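Long-range contacts in AT-rich interactive domain-containing protein 4 (Arabidopsis thaliana, PDB 6LQF), which recognises DNA and H3K4me3 through its ARID-PHD cassette and, as an ISWI component, regulates the floral transition: residues Asn83-Phe92 with Asn102-Lys112; Asp130-Thr141 with Gly152-Asp160. All coordinates share one frame; numbering follows the deposited sequence.

How the interactions relate
Interaction 1 belongs to the ARID DNA-binding domain and interaction 2 to the PHD zinc finger that follows it in the chain. Their centres lie 25 Å apart and their nearest atoms about 6 Å, so the two do not touch. Interaction 1 is built onto the DNA, whereas interaction 2 comes no nearer to the nucleic acid than about 9 Å and encloses a zinc ion. The bound peptide reaches both: Gly84 and Gln90 hydrogen-bond to it from the ARID side, and Asp130 and Trp154 pack against its modified side chain. Asn86 and Gln90 also bond to Ala172 in the zinc finger, a direct tie between the two modules.

Interaction 1 (Asn83-Phe92 with Asn102-Lys112); sequences NGINWKGQVF and NRMTGVGNTLK. With nucleotides of chain D; nucleotides of chain C.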
# COMPACT_ATOMS: atom_id res chain seq x y z
N ASN A 83 6.56 -3.72 -9.29
CA ASN A 83 5.47 -3.59 -10.22
C ASN A 83 4.45 -4.72 -10.03
O ASN A 83 3.49 -4.83 -10.79
CB ASN A 83 6.00 -3.52 -11.67
CG ASN A 83 6.68 -2.18 -11.94
OD1 ASN A 83 6.39 -1.17 -11.33
ND2 ASN A 83 7.67 -2.20 -12.84
N GLY A 84 4.67 -5.58 -9.03
CA GLY A 84 3.64 -6.52 -8.60
C GLY A 84 2.50 -5.83 -7.84
O GLY A 84 1.47 -6.47 -7.54
N ILE A 85 2.69 -4.54 -7.57
CA ILE A 85 1.64 -3.64 -7.03
C ILE A 85 1.12 -2.85 -8.23
O ILE A 85 1.91 -2.40 -9.06
CB ILE A 85 2.22 -2.72 -5.93
CG1 ILE A 85 2.51 -3.56 -4.69
CG2 ILE A 85 1.29 -1.51 -5.61
CD1 ILE A 85 3.43 -2.85 -3.68
N ASN A 86 -0.19 -2.69 -8.35
CA ASN A 86 -0.76 -1.80 -9.34
C ASN A 86 -0.83 -0.42 -8.73
O ASN A 86 -1.73 -0.08 -7.98
CB ASN A 86 -2.16 -2.29 -9.76
CG ASN A 86 -2.80 -1.45 -10.84
OD1 ASN A 86 -2.27 -0.39 -11.20
ND2 ASN A 86 -3.96 -1.89 -11.38
N TRP A 87 0.18 0.41 -9.07
CA TRP A 87 0.33 1.71 -8.42
C TRP A 87 -0.75 2.68 -8.88
O TRP A 87 -1.44 3.28 -8.07
CB TRP A 87 1.74 2.28 -8.73
CG TRP A 87 2.81 1.46 -8.07
CD1 TRP A 87 3.38 0.32 -8.57
CD2 TRP A 87 3.40 1.68 -6.80
NE1 TRP A 87 4.29 -0.21 -7.65
CE2 TRP A 87 4.33 0.65 -6.57
CE3 TRP A 87 3.25 2.69 -5.82
CZ2 TRP A 87 5.08 0.59 -5.39
CZ3 TRP A 87 4.03 2.65 -4.68
CH2 TRP A 87 4.94 1.59 -4.47
N LYS A 88 -0.92 2.84 -10.19
CA LYS A 88 -2.00 3.72 -10.66
C LYS A 88 -3.40 3.26 -10.28
O LYS A 88 -4.27 4.05 -9.84
CB LYS A 88 -1.89 3.90 -12.17
CG LYS A 88 -2.95 4.81 -12.74
CD LYS A 88 -2.47 5.38 -14.10
CE LYS A 88 -3.45 6.35 -14.76
NZ LYS A 88 -3.66 7.69 -14.07
N GLY A 89 -3.63 1.95 -10.43
CA GLY A 89 -4.97 1.41 -10.29
C GLY A 89 -5.42 0.99 -8.91
O GLY A 89 -6.63 0.94 -8.66
N GLN A 90 -4.51 0.66 -8.00
CA GLN A 90 -4.89 0.20 -6.67
C GLN A 90 -4.26 1.03 -5.55
O GLN A 90 -4.79 1.03 -4.45
CB GLN A 90 -4.50 -1.27 -6.45
CG GLN A 90 -5.39 -2.21 -7.21
CD GLN A 90 -4.98 -3.67 -6.98
OE1 GLN A 90 -4.71 -4.05 -5.82
NE2 GLN A 90 -4.96 -4.47 -8.06
N VAL A 91 -3.17 1.77 -5.80
CA VAL A 91 -2.61 2.58 -4.72
C VAL A 91 -3.15 3.99 -4.84
O VAL A 91 -3.72 4.53 -3.86
CB VAL A 91 -1.07 2.61 -4.78
CG1 VAL A 91 -0.45 3.52 -3.71
CG2 VAL A 91 -0.58 1.18 -4.59
N PHE A 92 -2.95 4.57 -6.02
CA PHE A 92 -3.42 5.95 -6.28
C PHE A 92 -4.90 6.11 -6.04
O PHE A 92 -5.33 7.14 -5.52
CB PHE A 92 -3.02 6.36 -7.71
CG PHE A 92 -3.39 7.78 -8.11
CD1 PHE A 92 -3.00 8.87 -7.33
CD2 PHE A 92 -4.07 8.02 -9.29
CE1 PHE A 92 -3.28 10.18 -7.75
CE2 PHE A 92 -4.36 9.31 -9.71
CZ PHE A 92 -3.97 10.39 -8.93
N ASN A 102 -8.62 12.28 -14.34
CA ASN A 102 -7.30 12.83 -14.14
C ASN A 102 -6.47 12.37 -15.32
O ASN A 102 -6.81 11.36 -15.96
CB ASN A 102 -6.67 12.38 -12.81
CG ASN A 102 -6.25 10.91 -12.83
OD1 ASN A 102 -5.23 10.55 -13.39
ND2 ASN A 102 -7.05 10.05 -12.21
N ARG A 103 -5.40 13.11 -15.59
CA ARG A 103 -4.45 12.71 -16.63
C ARG A 103 -3.07 12.43 -16.02
O ARG A 103 -2.03 12.89 -16.53
CB ARG A 103 -4.33 13.81 -17.70
CG ARG A 103 -5.56 13.96 -18.60
CD ARG A 103 -5.98 12.62 -19.20
NE ARG A 103 -4.98 12.04 -20.10
CZ ARG A 103 -4.91 10.75 -20.42
NH1 ARG A 103 -5.78 9.87 -19.91
NH2 ARG A 103 -3.96 10.32 -21.25
N MET A 104 -3.06 11.71 -14.91
CA MET A 104 -1.85 11.39 -14.16
C MET A 104 -1.21 10.14 -14.74
O MET A 104 -1.17 9.08 -14.10
CB MET A 104 -2.18 11.20 -12.69
CG MET A 104 -2.71 12.50 -12.03
SD MET A 104 -1.48 13.81 -11.89
CE MET A 104 -0.17 12.99 -11.03
N THR A 105 -0.77 10.25 -15.98
CA THR A 105 -0.30 9.12 -16.74
C THR A 105 1.01 8.55 -16.25
O THR A 105 1.33 7.38 -16.51
CB THR A 105 -0.12 9.51 -18.18
OG1 THR A 105 0.62 10.71 -18.19
CG2 THR A 105 -1.49 9.76 -18.84
N GLY A 106 1.77 9.34 -15.52
CA GLY A 106 3.03 8.82 -15.00
C GLY A 106 2.97 8.61 -13.50
O GLY A 106 3.99 8.61 -12.80
N VAL A 107 1.75 8.39 -12.99
CA VAL A 107 1.59 8.42 -11.57
C VAL A 107 2.23 7.24 -10.87
O VAL A 107 2.72 7.38 -9.76
CB VAL A 107 0.10 8.56 -11.17
CG1 VAL A 107 -0.66 7.21 -11.33
CG2 VAL A 107 0.01 9.09 -9.73
N GLY A 108 2.25 6.06 -11.51
CA GLY A 108 2.93 4.96 -10.85
C GLY A 108 4.40 5.23 -10.60
O GLY A 108 4.91 5.04 -9.50
N ASN A 109 5.08 5.74 -11.62
CA ASN A 109 6.49 6.08 -11.43
C ASN A 109 6.67 7.19 -10.35
O ASN A 109 7.59 7.12 -9.51
CB ASN A 109 7.07 6.55 -12.77
CG ASN A 109 8.57 6.80 -12.70
OD1 ASN A 109 8.97 7.94 -12.47
ND2 ASN A 109 9.38 5.77 -12.92
N THR A 110 5.81 8.20 -10.41
CA THR A 110 5.85 9.27 -9.43
C THR A 110 5.66 8.74 -8.00
O THR A 110 6.41 9.11 -7.07
CB THR A 110 4.81 10.32 -9.77
OG1 THR A 110 5.14 10.90 -11.04
CG2 THR A 110 4.83 11.42 -8.73
N LEU A 111 4.67 7.84 -7.82
CA LEU A 111 4.43 7.31 -6.49
C LEU A 111 5.60 6.47 -5.98
O LEU A 111 5.93 6.51 -4.80
CB LEU A 111 3.14 6.47 -6.46
CG LEU A 111 1.87 7.28 -6.57
CD1 LEU A 111 0.70 6.34 -6.62
CD2 LEU A 111 1.70 8.20 -5.36
N LYS A 112 6.22 5.69 -6.87
CA LYS A 112 7.38 4.92 -6.47
C LYS A 112 8.53 5.84 -6.03
O LYS A 112 9.17 5.55 -5.02
CB LYS A 112 7.83 3.99 -7.61
CG LYS A 112 6.81 2.85 -7.79
CD LYS A 112 7.04 2.11 -9.12
CE LYS A 112 8.15 1.18 -8.94
NZ LYS A 112 8.43 0.42 -10.25
P DG D 5 1.55 0.90 -12.60
OP1 DG D 5 1.57 -0.04 -11.47
OP2 DG D 5 0.94 2.27 -12.38
O5' DG D 5 3.02 1.06 -13.11
C5' DG D 5 3.80 -0.12 -13.29
C4' DG D 5 5.08 0.20 -14.06
O4' DG D 5 4.73 0.50 -15.44
C3' DG D 5 5.87 1.38 -13.54
O3' DG D 5 7.30 1.09 -13.74
C2' DG D 5 5.39 2.50 -14.45
C1' DG D 5 5.21 1.79 -15.78
N9 DG D 5 4.21 2.40 -16.66
C8 DG D 5 2.92 2.72 -16.34
N7 DG D 5 2.28 3.32 -17.31
C5 DG D 5 3.22 3.37 -18.34
C6 DG D 5 3.11 3.87 -19.65
O6 DG D 5 2.12 4.41 -20.18
N1 DG D 5 4.32 3.76 -20.37
C2 DG D 5 5.43 3.14 -19.89
N2 DG D 5 6.51 3.11 -20.69
N3 DG D 5 5.53 2.65 -18.66
C4 DG D 5 4.38 2.78 -17.95
P DA D 6 8.43 2.17 -13.52
OP1 DA D 6 9.55 1.47 -13.03
OP2 DA D 6 7.94 3.27 -12.77
O5' DA D 6 8.69 2.70 -14.98
C5' DA D 6 9.22 1.86 -16.00
C4' DA D 6 9.86 2.69 -17.09
O4' DA D 6 8.87 3.33 -17.91
C3' DA D 6 10.80 3.79 -16.61
O3' DA D 6 11.88 3.83 -17.54
C2' DA D 6 9.91 5.01 -16.66
C1' DA D 6 8.99 4.74 -17.83
N9 DA D 6 7.64 5.29 -17.71
C8 DA D 6 6.82 5.18 -16.63
N7 DA D 6 5.62 5.66 -16.82
C5 DA D 6 5.67 6.17 -18.10
C6 DA D 6 4.72 6.83 -18.89
N6 DA D 6 3.49 7.12 -18.49
N1 DA D 6 5.09 7.19 -20.14
C2 DA D 6 6.32 6.89 -20.55
N3 DA D 6 7.29 6.28 -19.91
C4 DA D 6 6.91 5.94 -18.67
P DA C 6 -2.52 15.02 -22.42
OP1 DA C 6 -3.38 15.85 -23.30
OP2 DA C 6 -3.08 13.82 -21.78
O5' DA C 6 -1.29 14.60 -23.36
C5' DA C 6 -0.41 15.61 -23.85
C4' DA C 6 0.76 14.99 -24.61
O4' DA C 6 1.73 14.44 -23.67
C3' DA C 6 0.42 13.84 -25.56
O3' DA C 6 1.27 13.90 -26.71
C2' DA C 6 0.70 12.59 -24.71
C1' DA C 6 1.91 13.04 -23.90
N9 DA C 6 2.01 12.42 -22.58
C8 DA C 6 1.01 12.29 -21.64
N7 DA C 6 1.40 11.74 -20.52
C5 DA C 6 2.76 11.48 -20.74
C6 DA C 6 3.75 10.92 -19.91
N6 DA C 6 3.54 10.47 -18.66
N1 DA C 6 5.00 10.84 -20.45
C2 DA C 6 5.22 11.28 -21.69
N3 DA C 6 4.37 11.85 -22.54
C4 DA C 6 3.15 11.94 -21.99
O HOH W 1 -6.12 7.28 -12.49
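Two lysine ammonium groups bridge Asn83-Phe92 and Asn102-Lys112, one near each end of the contact. Lys112 NZ donates to Asn83 OD1 at 2.8 Å, from above the amide plane, and also bonds to the phosphate of DA6 of chain D. Lys88 stays extended until its last torsion (chi4 68°), where it turns NZ onto Met104 O at 2.9 Å; Val107 N reaches the same oxygen from the opposite face of its plane. A water joins Lys88 NZ to Asn102 ND2, which also donates to Thr99, while Asn102 OD1 accepts from Met104 N in an Asx turn.

Between the lysines, the start of helix 87-91 receives the DNA: Trp87 N and Lys88 N donate to OP1 and OP2 of DG5 of chain D, at 2.8 and 2.9 Å respectively. Gly108, having no side chain, lets its CA come within 3.6 Å of Trp87 CB beside this phosphate.

The aliphatic part of Lys112 serves the packing: its CG sits over the six-membered ring of Trp87, 3.6 Å from the centroid, whereas Ile85 lies on the other face. Val107 divides its branches, CG1 against Lys88 CG and CG2 over the Phe92 ring, 3.9 Å from its centroid. Leu111 fills in between Trp87 and Phe92, and Leu59 touches the same core.

The short helix axes are 71° apart, consistent with the helix-turn-helix relationship of ARID domains. Backbone amides at a helix N-terminus, where the dipole should help, hold one phosphate without regard to sequence, while Thr105 OG1 bonds to N7 of DA6 of chain C on the major-groove edge of the base.

Interaction 2 (Asp130-Thr141 with Gly152-Asp160); sequences DGECCLICRSST and GEWAHFGCD. With ZN (zinc ion), chain G.
The CxxC loop runs beside strand 154-156, brought closest where Cys134 faces Ala155, and the backbones are joined by Leu135 N donating to Trp154 O at 2.9 Å. Both segments supply ligands to one zinc ion: Cys134, Cys137 and Cys159 through SG and His156 through ND1, the last at 2.1 Å. Cys134 places SG, anti to the backbone N (chi1 176°), where it binds zinc and accepts from His156 N at 3.3 Å and, within the loop, from Cys137 N at 3.5 Å. Such N-H...S bonds probably temper the negative charge that three cysteines bring to the metal. The far nitrogen of the imidazole is held too: His156 NE2 donates to Thr141 O at 2.8 Å, close to the ring plane, which fixes the rotation of the ring and leaves ND1 for zinc.

Apolar side chains pack beside the site. Leu135 CD2 rests on Ala155 CB, whose small methyl suits the close approach of the two backbones, and Ile136 CD1 reaches Cys159 CB at 3.7 Å.

Farther along, Glu132 OE2 meets the edge of the Trp154 indole at CD1, 3.6 Å away, the carboxylate steeply inclined to the ring. One water links Trp154 NE1 to Asp130 OD2 through a weak bond to the acid, and another accepts from Trp154 N. Asp130 and Trp154 pack on a modified side chain of the bound peptide, consistent with a place in the pocket that reads methylated H3K4, where Trp154 would supply an aromatic wall and Asp130 probably a favourable negative charge.

Strand 154-156 pairs antiparallel with 145-147, from which Trp145 meets the His156 ring and touches Cys134 and Trp154; Leu135 packs on Cys181 of the second zinc site, whose ligands interleave with these along the chain in the cross-brace of a PHD finger.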
# COMPACT_ATOMS: atom_id res chain seq x y z
N ASP A 130 2.53 -6.72 5.50
CA ASP A 130 1.72 -7.96 5.51
C ASP A 130 2.48 -9.15 4.99
O ASP A 130 3.09 -9.08 3.89
CB ASP A 130 0.46 -7.74 4.68
CG ASP A 130 -0.55 -8.87 4.88
OD1 ASP A 130 -0.29 -10.00 4.42
OD2 ASP A 130 -1.61 -8.60 5.48
N GLY A 131 2.54 -10.19 5.81
CA GLY A 131 3.24 -11.41 5.41
C GLY A 131 2.33 -12.62 5.58
O GLY A 131 2.83 -13.72 5.85
N GLU A 132 1.04 -12.42 5.39
CA GLU A 132 0.03 -13.51 5.51
C GLU A 132 0.28 -14.60 4.50
O GLU A 132 0.75 -14.35 3.39
CB GLU A 132 -1.37 -12.97 5.28
CG GLU A 132 -1.90 -12.00 6.30
CD GLU A 132 -3.27 -11.52 5.89
OE1 GLU A 132 -4.14 -12.37 5.59
OE2 GLU A 132 -3.46 -10.29 5.81
N CYS A 133 -0.07 -15.82 4.90
CA CYS A 133 0.01 -16.97 3.99
C CYS A 133 -1.30 -17.09 3.22
O CYS A 133 -2.30 -16.43 3.52
CB CYS A 133 0.29 -18.26 4.76
SG CYS A 133 -1.08 -18.82 5.82
N CYS A 134 -1.28 -17.91 2.19
CA CYS A 134 -2.48 -18.24 1.40
C CYS A 134 -3.51 -18.98 2.25
O CYS A 134 -3.19 -19.95 2.91
CB CYS A 134 -2.05 -19.12 0.19
SG CYS A 134 -3.43 -19.69 -0.81
N LEU A 135 -4.75 -18.51 2.20
CA LEU A 135 -5.81 -19.09 3.03
C LEU A 135 -6.12 -20.49 2.57
O LEU A 135 -6.69 -21.27 3.36
CB LEU A 135 -7.08 -18.20 3.01
CG LEU A 135 -7.78 -17.99 1.65
CD1 LEU A 135 -8.86 -19.03 1.39
CD2 LEU A 135 -8.39 -16.59 1.54
N ILE A 136 -5.80 -20.79 1.31
CA ILE A 136 -6.04 -22.17 0.79
C ILE A 136 -4.92 -23.13 1.11
O ILE A 136 -5.13 -24.13 1.79
CB ILE A 136 -6.28 -22.15 -0.73
CG1 ILE A 136 -7.54 -21.32 -1.01
CG2 ILE A 136 -6.47 -23.58 -1.27
CD1 ILE A 136 -7.70 -20.87 -2.47
N CYS A 137 -3.71 -22.84 0.63
CA CYS A 137 -2.58 -23.79 0.78
C CYS A 137 -1.67 -23.56 1.98
O CYS A 137 -0.79 -24.37 2.24
CB CYS A 137 -1.71 -23.79 -0.46
SG CYS A 137 -0.65 -22.30 -0.63
N ARG A 138 -1.82 -22.42 2.64
CA ARG A 138 -1.16 -22.08 3.91
C ARG A 138 0.34 -21.82 3.73
O ARG A 138 1.10 -21.87 4.70
CB ARG A 138 -1.38 -23.18 4.97
CG ARG A 138 -2.78 -23.78 5.04
CD ARG A 138 -3.90 -22.77 5.32
NE ARG A 138 -3.57 -21.85 6.40
CZ ARG A 138 -4.44 -21.01 6.97
NH1 ARG A 138 -5.71 -21.00 6.59
NH2 ARG A 138 -4.03 -20.19 7.93
N SER A 139 0.76 -21.51 2.50
CA SER A 139 2.16 -21.15 2.25
C SER A 139 2.26 -19.73 1.71
O SER A 139 1.24 -19.11 1.36
CB SER A 139 2.78 -22.13 1.26
OG SER A 139 2.64 -21.64 -0.07
N SER A 140 3.50 -19.23 1.60
CA SER A 140 3.74 -17.87 1.10
C SER A 140 4.40 -17.83 -0.27
O SER A 140 5.04 -16.82 -0.62
CB SER A 140 4.61 -17.10 2.08
OG SER A 140 3.87 -16.77 3.24
N THR A 141 4.26 -18.91 -1.02
CA THR A 141 4.88 -19.08 -2.33
C THR A 141 4.69 -17.88 -3.25
O THR A 141 3.64 -17.24 -3.24
CB THR A 141 4.31 -20.34 -3.05
OG1 THR A 141 4.23 -21.42 -2.12
CG2 THR A 141 5.19 -20.76 -4.23
N GLY A 152 -11.19 -10.67 4.03
CA GLY A 152 -9.95 -9.91 3.99
C GLY A 152 -8.67 -10.75 4.03
O GLY A 152 -7.59 -10.18 4.13
N GLU A 153 -8.76 -12.08 3.94
CA GLU A 153 -7.57 -12.89 3.86
C GLU A 153 -7.09 -12.95 2.42
O GLU A 153 -7.79 -12.54 1.48
CB GLU A 153 -7.83 -14.27 4.42
CG GLU A 153 -8.08 -14.21 5.90
CD GLU A 153 -8.41 -15.56 6.48
OE1 GLU A 153 -8.47 -16.54 5.71
OE2 GLU A 153 -8.60 -15.65 7.71
N TRP A 154 -5.89 -13.50 2.23
CA TRP A 154 -5.29 -13.54 0.93
C TRP A 154 -5.15 -14.95 0.37
O TRP A 154 -4.95 -15.85 1.14
CB TRP A 154 -3.88 -12.96 1.00
CG TRP A 154 -3.80 -11.44 1.13
CD1 TRP A 154 -3.72 -10.71 2.27
CD2 TRP A 154 -3.75 -10.53 0.04
NE1 TRP A 154 -3.62 -9.36 1.95
CE2 TRP A 154 -3.58 -9.24 0.58
CE3 TRP A 154 -3.72 -10.70 -1.35
CZ2 TRP A 154 -3.51 -8.10 -0.23
CZ3 TRP A 154 -3.65 -9.58 -2.15
CH2 TRP A 154 -3.49 -8.31 -1.61
N ALA A 155 -5.37 -15.09 -0.92
CA ALA A 155 -5.27 -16.39 -1.58
C ALA A 155 -4.41 -16.30 -2.83
O ALA A 155 -4.48 -15.33 -3.59
CB ALA A 155 -6.66 -16.91 -1.95
N HIS A 156 -3.59 -17.31 -3.10
CA HIS A 156 -3.07 -17.40 -4.45
C HIS A 156 -4.18 -17.59 -5.45
O HIS A 156 -5.02 -18.50 -5.29
CB HIS A 156 -2.17 -18.64 -4.64
CG HIS A 156 -0.92 -18.62 -3.84
ND1 HIS A 156 -0.69 -19.47 -2.79
CD2 HIS A 156 0.17 -17.78 -3.89
CE1 HIS A 156 0.53 -19.27 -2.30
NE2 HIS A 156 1.05 -18.21 -2.92
N PHE A 157 -4.14 -16.87 -6.55
CA PHE A 157 -5.13 -17.05 -7.60
C PHE A 157 -5.13 -18.48 -8.09
O PHE A 157 -6.21 -19.07 -8.32
CB PHE A 157 -4.82 -16.07 -8.73
CG PHE A 157 -5.91 -15.97 -9.74
CD1 PHE A 157 -7.11 -15.38 -9.40
CD2 PHE A 157 -5.71 -16.40 -11.05
CE1 PHE A 157 -8.14 -15.27 -10.34
CE2 PHE A 157 -6.74 -16.30 -12.00
CZ PHE A 157 -7.95 -15.73 -11.64
N GLY A 158 -3.92 -19.04 -8.19
CA GLY A 158 -3.70 -20.42 -8.66
C GLY A 158 -4.23 -21.48 -7.74
O GLY A 158 -4.41 -22.64 -8.16
N CYS A 159 -4.50 -21.14 -6.48
CA CYS A 159 -5.01 -22.16 -5.54
C CYS A 159 -6.55 -22.23 -5.57
O CYS A 159 -7.15 -23.05 -4.89
CB CYS A 159 -4.53 -21.90 -4.11
SG CYS A 159 -2.77 -22.35 -3.79
N ASP A 160 -7.18 -21.35 -6.34
CA ASP A 160 -8.63 -21.35 -6.42
C ASP A 160 -8.98 -22.03 -7.76
O ASP A 160 -8.79 -21.46 -8.81
CB ASP A 160 -9.18 -19.91 -6.32
CG ASP A 160 -10.67 -19.88 -6.22
OD1 ASP A 160 -11.34 -20.89 -6.58
OD2 ASP A 160 -11.20 -18.84 -5.76
ZN ZN G . -1.97 -20.99 -2.14
O HOH W 2 -3.13 -6.97 3.46
O HOH W 3 -4.46 -15.04 4.30